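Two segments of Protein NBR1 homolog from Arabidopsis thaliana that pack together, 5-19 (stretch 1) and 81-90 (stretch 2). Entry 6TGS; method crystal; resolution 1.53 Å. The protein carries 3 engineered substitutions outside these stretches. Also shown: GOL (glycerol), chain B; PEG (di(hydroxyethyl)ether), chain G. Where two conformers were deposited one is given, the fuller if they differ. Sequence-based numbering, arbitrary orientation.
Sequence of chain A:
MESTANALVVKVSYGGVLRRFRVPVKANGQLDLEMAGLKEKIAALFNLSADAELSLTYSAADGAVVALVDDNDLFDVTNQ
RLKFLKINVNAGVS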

ATOM      1  N   ALA A   5      11.290   0.589  14.614  1.00 77.68           N
ATOM      2  CA  ALA A   5      12.269  -0.331  14.046  1.00 79.41           C
ATOM      3  C   ALA A   5      11.619  -1.658  13.652  1.00 76.43           C
ATOM      4  O   ALA A   5      12.303  -2.667  13.473  1.00 77.43           O
ATOM      5  CB  ALA A   5      13.414  -0.565  15.029  1.00 69.18           C
ATOM      6  N   ASN A   6      10.292  -1.648  13.525  1.00 72.55           N
ATOM      7  CA  ASN A   6       9.521  -2.797  13.059  1.00 75.21           C
ATOM      8  C   ASN A   6       8.765  -2.383  11.804  1.00 67.94           C
ATOM      9  O   ASN A   6       8.025  -1.397  11.817  1.00 71.02           O
ATOM     10  CB  ASN A   6       8.567  -3.303  14.147  1.00 66.13           C
ATOM     11  CG  ASN A   6       7.379  -2.384  14.359  1.00 68.80           C
ATOM     12  OD1 ASN A   6       7.530  -1.262  14.842  1.00 67.25           O
ATOM     13  ND2 ASN A   6       6.192  -2.849  13.983  1.00 66.67           N
ATOM     14  N   ALA A   7       8.957  -3.125  10.721  1.00 59.95           N
ATOM     15  CA  ALA A   7       8.450  -2.705   9.425  1.00 39.16           C
ATOM     16  C   ALA A   7       7.017  -3.185   9.208  1.00 47.31           C
ATOM     17  O   ALA A   7       6.560  -4.158   9.811  1.00 48.13           O
ATOM     18  CB  ALA A   7       9.358  -3.224   8.312  1.00 46.81           C
ATOM     19  N   LEU A   8       6.302  -2.466   8.340  1.00 36.74           N
ATOM     20  CA  LEU A   8       5.004  -2.918   7.860  1.00 34.31           C
ATOM     21  C   LEU A   8       5.201  -3.903   6.718  1.00 28.99           C
ATOM     22  O   LEU A   8       5.899  -3.604   5.747  1.00 26.05           O
ATOM     23  CB  LEU A   8       4.157  -1.736   7.383  1.00 32.92           C
ATOM     24  CG  LEU A   8       2.818  -2.052   6.696  1.00 38.25           C
ATOM     25  CD1 LEU A   8       1.792  -2.571   7.690  1.00 37.17           C
ATOM     26  CD2 LEU A   8       2.276  -0.835   5.949  1.00 35.42           C
ATOM     27  N   VAL A   9       4.582  -5.069   6.833  1.00 27.24           N
ATOM     28  CA  VAL A   9       4.562  -6.022   5.731  1.00 28.03           C
ATOM     29  C   VAL A   9       3.433  -5.622   4.786  1.00 21.75           C
ATOM     30  O   VAL A   9       2.278  -5.492   5.200  1.00 25.52           O
ATOM     31  CB  VAL A   9       4.375  -7.457   6.239  1.00 30.01           C
ATOM     32  CG1 VAL A   9       4.157  -8.401   5.072  1.00 25.26           C
ATOM     33  CG2 VAL A   9       5.590  -7.874   7.038  1.00 38.41           C
ATOM     34  N   VAL A  10       3.776  -5.421   3.518  1.00 17.24           N
ATOM     35  CA  VAL A  10       2.806  -5.061   2.489  1.00 18.52           C
ATOM     36  C   VAL A  10       2.730  -6.215   1.504  1.00 20.25           C
ATOM     37  O   VAL A  10       3.757  -6.678   1.002  1.00 23.20           O
ATOM     38  CB  VAL A  10       3.187  -3.747   1.789  1.00 19.65           C
ATOM     39  CG1 VAL A  10       2.171  -3.404   0.696  1.00 23.23           C
ATOM     40  CG2 VAL A  10       3.273  -2.621   2.806  1.00 20.52           C
ATOM     41  N   LYS A  11       1.529  -6.703   1.264  1.00 16.64           N
ATOM     42  CA  LYS A  11       1.263  -7.645   0.155  1.00 17.25           C
ATOM     43  C   LYS A  11       0.469  -6.972  -0.982  1.00 21.98           C
ATOM     44  O   LYS A  11      -0.512  -6.371  -0.630  1.00 22.11           O
ATOM     45  CB  LYS A  11       0.617  -8.913   0.701  1.00 17.82           C
ATOM     46  CG  LYS A  11       1.482  -9.630   1.718  1.00 23.72           C
ATOM     47  CD  LYS A  11       0.870 -10.896   2.222  1.00 25.17           C
ATOM     48  CE  LYS A  11       1.535 -11.354   3.498  1.00 37.53           C
ATOM     49  NZ  LYS A  11       0.716 -12.365   4.202  1.00 45.57           N
ATOM     50  N   VAL A  12       0.844  -7.114  -2.117  0.70 16.01           N
ATOM     51  CA  VAL A  12       0.154  -6.469  -3.226  0.70 16.87           C
ATOM     52  C   VAL A  12      -0.349  -7.564  -4.151  0.70 16.21           C
ATOM     53  O   VAL A  12       0.387  -8.505  -4.462  0.70 16.77           O
ATOM     54  CB  VAL A  12       1.075  -5.490  -3.979  0.70 18.59           C
ATOM     55  CG1 VAL A  12       0.281  -4.753  -5.044  0.70 18.51           C
ATOM     56  CG2 VAL A  12       1.710  -4.500  -3.014  0.70 19.11           C
ATOM     57  N   SER A  13      -1.607  -7.462  -4.560  0.70 15.33           N
ATOM     58  CA  SER A  13      -2.202  -8.410  -5.487  0.70 17.75           C
ATOM     59  C   SER A  13      -2.492  -7.732  -6.818  0.70 21.85           C
ATOM     60  O   SER A  13      -3.143  -6.678  -6.863  0.70 18.91           O
ATOM     61  CB  SER A  13      -3.482  -9.006  -4.909  0.70 20.04           C
ATOM     62  OG  SER A  13      -4.012  -9.959  -5.804  0.70 24.59           O
ATOM     63  N   TYR A  14      -2.018  -8.339  -7.899  1.00 20.90           N
ATOM     64  CA  TYR A  14      -2.374  -7.886  -9.232  1.00 22.55           C
ATOM     65  C   TYR A  14      -2.371  -9.088 -10.166  1.00 27.32           C
ATOM     66  O   TYR A  14      -1.482  -9.935 -10.078  1.00 31.62           O
ATOM     67  CB  TYR A  14      -1.396  -6.815  -9.753  1.00 21.27           C
ATOM     68  CG  TYR A  14      -1.672  -6.371 -11.166  1.00 21.24           C
ATOM     69  CD1 TYR A  14      -2.698  -5.484 -11.443  1.00 28.76           C
ATOM     70  CD2 TYR A  14      -0.896  -6.835 -12.225  1.00 26.14           C
ATOM     71  CE1 TYR A  14      -2.957  -5.069 -12.739  1.00 32.82           C
ATOM     72  CE2 TYR A  14      -1.144  -6.421 -13.522  1.00 25.22           C
ATOM     73  CZ  TYR A  14      -2.178  -5.540 -13.771  1.00 29.00           C
ATOM     74  OH  TYR A  14      -2.433  -5.137 -15.060  1.00 33.49           O
ATOM     75  N   GLY A  15      -3.380  -9.168 -11.027  1.00 30.60           N
ATOM     76  CA  GLY A  15      -3.435 -10.253 -12.008  1.00 43.62           C
ATOM     77  C   GLY A  15      -3.313 -11.640 -11.414  1.00 38.28           C
ATOM     78  O   GLY A  15      -2.562 -12.473 -11.938  1.00 41.79           O
ATOM     79  N   GLY A  16      -4.021 -11.902 -10.315  1.00 31.49           N
ATOM     80  CA  GLY A  16      -3.980 -13.201  -9.659  1.00 29.08           C
ATOM     81  C   GLY A  16      -2.695 -13.513  -8.933  1.00 36.19           C
ATOM     82  O   GLY A  16      -2.493 -14.657  -8.511  1.00 30.69           O
ATOM     83  N   VAL A  17      -1.832 -12.518  -8.765  1.00 32.17           N
ATOM     84  CA  VAL A  17      -0.456 -12.686  -8.333  1.00 30.87           C
ATOM     85  C   VAL A  17      -0.266 -11.893  -7.053  1.00 25.30           C
ATOM     86  O   VAL A  17      -0.647 -10.722  -7.004  1.00 30.69           O
ATOM     87  CB  VAL A  17       0.508 -12.177  -9.424  1.00 36.21           C
ATOM     88  CG1 VAL A  17       1.909 -12.250  -8.969  1.00 26.08           C
ATOM     89  CG2 VAL A  17       0.311 -12.942 -10.709  1.00 35.41           C
ATOM     90  N   LEU A  18       0.351 -12.503  -6.040  1.00 19.18           N
ATOM     91  CA  LEU A  18       0.642 -11.821  -4.780  1.00 18.65           C
ATOM     92  C   LEU A  18       2.140 -11.599  -4.613  1.00 17.45           C
ATOM     93  O   LEU A  18       2.934 -12.540  -4.729  1.00 21.01           O
ATOM     94  CB  LEU A  18       0.106 -12.623  -3.589  1.00 25.44           C
ATOM     95  CG  LEU A  18      -0.052 -11.960  -2.218  1.00 24.52           C
ATOM     96  CD1 LEU A  18      -1.011 -10.763  -2.270  1.00 23.35           C
ATOM     97  CD2 LEU A  18      -0.521 -12.976  -1.158  1.00 26.72           C
ATOM     98  N   ARG A  19       2.522 -10.380  -4.287  1.00 15.49           N
ATOM     99  CA  ARG A  19       3.916 -10.064  -4.005  1.00 17.54           C
ATOM    100  C   ARG A  19       4.006  -9.366  -2.661  1.00 20.78           C
ATOM    101  O   ARG A  19       3.096  -8.633  -2.265  1.00 23.20           O
ATOM    102  CB  ARG A  19       4.529  -9.184  -5.111  1.00 16.30           C
ATOM    103  CG  ARG A  19       4.596  -9.875  -6.477  1.00 15.86           C
ATOM    104  CD  ARG A  19       5.687 -10.964  -6.504  1.00 18.22           C
ATOM    105  NE  ARG A  19       5.790 -11.628  -7.811  1.00 20.44           N
ATOM    106  CZ  ARG A  19       5.158 -12.763  -8.108  1.00 19.77           C
ATOM    107  NH1 ARG A  19       4.361 -13.322  -7.202  1.00 19.03           N
ATOM    108  NH2 ARG A  19       5.321 -13.341  -9.298  1.00 20.20           N
ATOM    109  N   ARG A  81      -2.268   1.550  13.495  1.00 52.54           N
ATOM    110  CA  ARG A  81      -1.424   0.447  13.998  1.00 56.63           C
ATOM    111  C   ARG A  81      -1.637  -0.853  13.228  1.00 63.64           C
ATOM    112  O   ARG A  81      -1.573  -1.903  13.842  1.00 68.58           O
ATOM    113  CB  ARG A  81      -1.579   0.297  15.504  1.00 57.79           C
ATOM    114  CG  ARG A  81      -1.110   1.499  16.309  1.00 66.72           C
ATOM    115  CD  ARG A  81      -1.259   1.181  17.782  1.00 71.88           C
ATOM    116  NE  ARG A  81      -1.195   2.365  18.620  1.00 74.22           N
ATOM    117  CZ  ARG A  81      -0.095   2.807  19.216  1.00 75.96           C
ATOM    118  NH1 ARG A  81       1.049   2.162  19.069  1.00 75.32           N
ATOM    119  NH2 ARG A  81      -0.145   3.899  19.956  1.00 79.78           N
ATOM    120  N   LEU A  82      -1.898  -0.780  11.925  1.00 59.78           N
ATOM    121  CA  LEU A  82      -1.881  -2.018  11.110  1.00 56.29           C
ATOM    122  C   LEU A  82      -0.438  -2.525  11.020  1.00 48.34           C
ATOM    123  O   LEU A  82       0.469  -1.688  10.893  1.00 53.56           O
ATOM    124  CB  LEU A  82      -2.470  -1.737   9.722  1.00 43.40           C
ATOM    125  CG  LEU A  82      -3.836  -1.053   9.713  1.00 58.86           C
ATOM    126  CD1 LEU A  82      -4.438  -1.064   8.317  1.00 48.03           C
ATOM    127  CD2 LEU A  82      -4.780  -1.713  10.705  1.00 59.25           C
ATOM    128  N   LYS A  83      -0.267  -3.834  11.026  1.00 50.94           N
ATOM    129  CA  LYS A  83       1.085  -4.438  10.873  1.00 59.05           C
ATOM    130  C   LYS A  83       1.174  -5.191   9.556  1.00 53.08           C
ATOM    131  O   LYS A  83       2.285  -5.476   9.108  1.00 52.18           O
ATOM    132  CB  LYS A  83       1.263  -5.503  11.949  1.00 58.91           C
ATOM    133  CG  LYS A  83       2.638  -6.160  11.960  1.00 52.66           C
ATOM    134  CD  LYS A  83       2.744  -7.371  12.857  1.00 69.90           C
ATOM    135  CE  LYS A  83       4.136  -7.959  12.904  1.00 64.14           C
ATOM    136  NZ  LYS A  83       5.087  -7.062  13.604  1.00 68.07           N
ATOM    137  N   PHE A  84       0.236  -5.442   8.867  1.00 42.33           N
ATOM    138  CA  PHE A  84      -0.100  -6.138   7.604  1.00 41.54           C
ATOM    139  C   PHE A  84      -1.097  -5.283   6.831  1.00 36.93           C
ATOM    140  O   PHE A  84      -2.043  -4.789   7.424  1.00 37.54           O
ATOM    141  CB  PHE A  84      -0.577  -7.563   7.873  1.00 37.22           C
ATOM    142  CG  PHE A  84      -1.007  -8.322   6.649  1.00 50.94           C
ATOM    143  CD1 PHE A  84      -0.165  -8.435   5.558  1.00 47.89           C
ATOM    144  CD2 PHE A  84      -2.247  -8.933   6.590  1.00 52.82           C
ATOM    145  CE1 PHE A  84      -0.555  -9.133   4.430  1.00 47.73           C
ATOM    146  CE2 PHE A  84      -2.638  -9.630   5.460  1.00 48.62           C
ATOM    147  CZ  PHE A  84      -1.785  -9.739   4.388  1.00 41.61           C
ATOM    148  N   LEU A  85      -0.569  -5.144   5.553  1.00 26.36           N
ATOM    149  CA  LEU A  85      -1.470  -4.481   4.601  1.00 27.31           C
ATOM    150  C   LEU A  85      -1.528  -5.300   3.321  1.00 23.31           C
ATOM    151  O   LEU A  85      -0.503  -5.533   2.744  1.00 30.33           O
ATOM    152  CB  LEU A  85      -0.953  -3.071   4.357  1.00 22.37           C
ATOM    153  CG  LEU A  85      -1.764  -2.229   3.385  1.00 27.42           C
ATOM    154  CD1 LEU A  85      -3.166  -2.019   3.921  1.00 26.37           C
ATOM    155  CD2 LEU A  85      -1.079  -0.897   3.161  1.00 26.59           C
ATOM    156  N   LYS A  86      -2.723  -5.715   2.943  1.00 20.82           N
ATOM    157  CA  LYS A  86      -2.904  -6.366   1.651  1.00 19.73           C
ATOM    158  C   LYS A  86      -3.608  -5.393   0.725  1.00 21.61           C
ATOM    159  O   LYS A  86      -4.759  -5.016   0.989  1.00 19.71           O
ATOM    160  CB  LYS A  86      -3.712  -7.654   1.743  1.00 20.72           C
ATOM    161  CG  LYS A  86      -3.861  -8.308   0.375  1.00 26.47           C
ATOM    162  CD  LYS A  86      -5.001  -9.301   0.313  1.00 32.15           C
ATOM    163  CE  LYS A  86      -4.886 -10.190  -0.930  1.00 33.19           C
ATOM    164  NZ  LYS A  86      -5.779  -9.796  -2.040  1.00 45.03           N
ATOM    165  N   ILE A  87      -2.931  -5.013  -0.362  1.00 15.95           N
ATOM    166  CA  ILE A  87      -3.429  -4.024  -1.320  1.00 16.50           C
ATOM    167  C   ILE A  87      -3.827  -4.738  -2.605  1.00 17.25           C
ATOM    168  O   ILE A  87      -3.007  -5.425  -3.224  1.00 18.13           O
ATOM    169  CB  ILE A  87      -2.373  -2.950  -1.618  1.00 18.46           C
ATOM    170  CG1 ILE A  87      -1.968  -2.181  -0.358  1.00 21.52           C
ATOM    171  CG2 ILE A  87      -2.854  -2.009  -2.747  1.00 22.49           C
ATOM    172  CD1 ILE A  87      -0.813  -1.212  -0.612  1.00 22.76           C
ATOM    173  N   ASN A  88      -5.076  -4.555  -3.040  1.00 15.76           N
ATOM    174  CA  ASN A  88      -5.473  -5.039  -4.350  1.00 16.84           C
ATOM    175  C   ASN A  88      -5.263  -3.929  -5.376  1.00 19.19           C
ATOM    176  O   ASN A  88      -5.647  -2.773  -5.140  1.00 19.80           O
ATOM    177  CB  ASN A  88      -6.945  -5.471  -4.360  1.00 19.49           C
ATOM    178  CG  ASN A  88      -7.179  -6.809  -3.679  1.00 36.15           C
ATOM    179  OD1 ASN A  88      -6.272  -7.624  -3.555  1.00 30.14           O
ATOM    180  ND2 ASN A  88      -8.412  -7.042  -3.244  1.00 45.67           N
ATOM    181  N   VAL A  89      -4.694  -4.285  -6.530  1.00 16.86           N
ATOM    182  CA  VAL A  89      -4.397  -3.328  -7.598  1.00 18.36           C
ATOM    183  C   VAL A  89      -5.351  -3.559  -8.747  1.00 18.94           C
ATOM    184  O   VAL A  89      -5.433  -4.669  -9.279  1.00 20.79           O
ATOM    185  CB  VAL A  89      -2.950  -3.467  -8.118  1.00 19.48           C
ATOM    186  CG1 VAL A  89      -2.701  -2.430  -9.220  1.00 20.33           C
ATOM    187  CG2 VAL A  89      -1.976  -3.294  -7.012  1.00 20.62           C
ATOM    188  N   ASN A  90      -6.057  -2.518  -9.157  1.00 19.33           N
ATOM    189  CA  ASN A  90      -6.836  -2.596 -10.376  1.00 25.62           C
ATOM    190  C   ASN A  90      -6.483  -1.424 -11.271  1.00 32.80           C
ATOM    191  O   ASN A  90      -6.239  -0.311 -10.795  1.00 28.62           O
ATOM    192  CB  ASN A  90      -8.329  -2.624 -10.079  1.00 32.46           C
ATOM    193  CG  ASN A  90      -8.760  -3.931  -9.479  1.00 30.94           C
ATOM    194  OD1 ASN A  90      -9.095  -4.873 -10.194  1.00 45.96           O
ATOM    195  ND2 ASN A  90      -8.738  -4.010  -8.154  1.00 30.36           N
TER
HETATM  196  C1  GOL B 101      -6.055  -7.456  -8.588  1.00 37.00           C
HETATM  197  O1  GOL B 101      -5.795  -7.506  -9.968  1.00 41.69           O
HETATM  198  C2  GOL B 101      -7.069  -8.553  -8.267  1.00 52.24           C
HETATM  199  O2  GOL B 101      -7.919  -8.186  -7.225  1.00 53.54           O
HETATM  200  C3  GOL B 101      -6.217  -9.780  -7.898  1.00 39.18           C
HETATM  201  O3  GOL B 101      -4.983  -9.679  -8.540  1.00 42.75           O
HETATM  202  C1  PEG G 106      -4.916 -12.336  -3.797  1.00 40.63           C
HETATM  203  O1  PEG G 106      -5.815 -11.416  -4.365  1.00 50.37           O
HETATM  204  C2  PEG G 106      -3.962 -12.866  -4.860  1.00 42.32           C
HETATM  205  O2  PEG G 106      -4.383 -14.139  -5.245  1.00 59.91           O
HETATM  206  C3  PEG G 106      -3.660 -15.153  -4.623  1.00 40.84           C
HETATM  207  C4  PEG G 106      -2.960 -15.968  -5.699  1.00 36.44           C
HETATM  208  O4  PEG G 106      -1.804 -15.313  -6.117  1.00 38.74           O

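Six backbone hydrogen bonds join the two stretches, five of them between strand 8-14 and strand 84-90, and they follow the parallel rule: alternate residues of stretch 1 do all the bonding. V9, K11 and S13 each reach both ways. K11 N donates to L85 O at 2.8 Å and K11 O accepts from I87 N at 2.8 Å; S13 N to I87 O is also 2.8 Å, and V89 N to S13 O is 2.9 Å. The ladder is looser where it begins, with V9 N to K83 O at 3.3 Å, then recovers at L85 N to V9 O, 2.9 Å. Between these rungs, CA-H...O contacts such as K86 CA to K11 O, 3.3 Å, accompany the hydrogen bonds. V10 and V12 turn their own amides from stretch 2; V12 instead pairs with R19 across the hairpin closed by the type I' turn, where G15 and G16 adopt positive phi, which favours glycine there.

Alternation also sorts the side chains. V10, V12, L85 and I87 share the buried, apolar face: V10 CG1 lies 3.9 Å from I87 CD1, and V12 CG1 comes within 3.3 Å of V89 CG2. L8 adds its end to this packing, CD2 standing 4.2 Å from L85 CB.

The face carrying V9, K11, S13, F84, K86 and N88 is mixed. The aliphatic part of K11 meets the F84 ring at its edge, CD to CE1 3.2 Å, so the lysine's methylene lies against the ring edge, with K11 NZ still close by, 3.5 Å from F84 CE1. K86 NZ bonds N88 OD1 at 2.7 Å within its own strand, bringing charge and amide together beside S13, whose CB is 3.4 Å from N88 OD1. At the far end, V89 CG1 packs against Y14 CD1 at 3.8 Å, and V89 O approaches the ring edge.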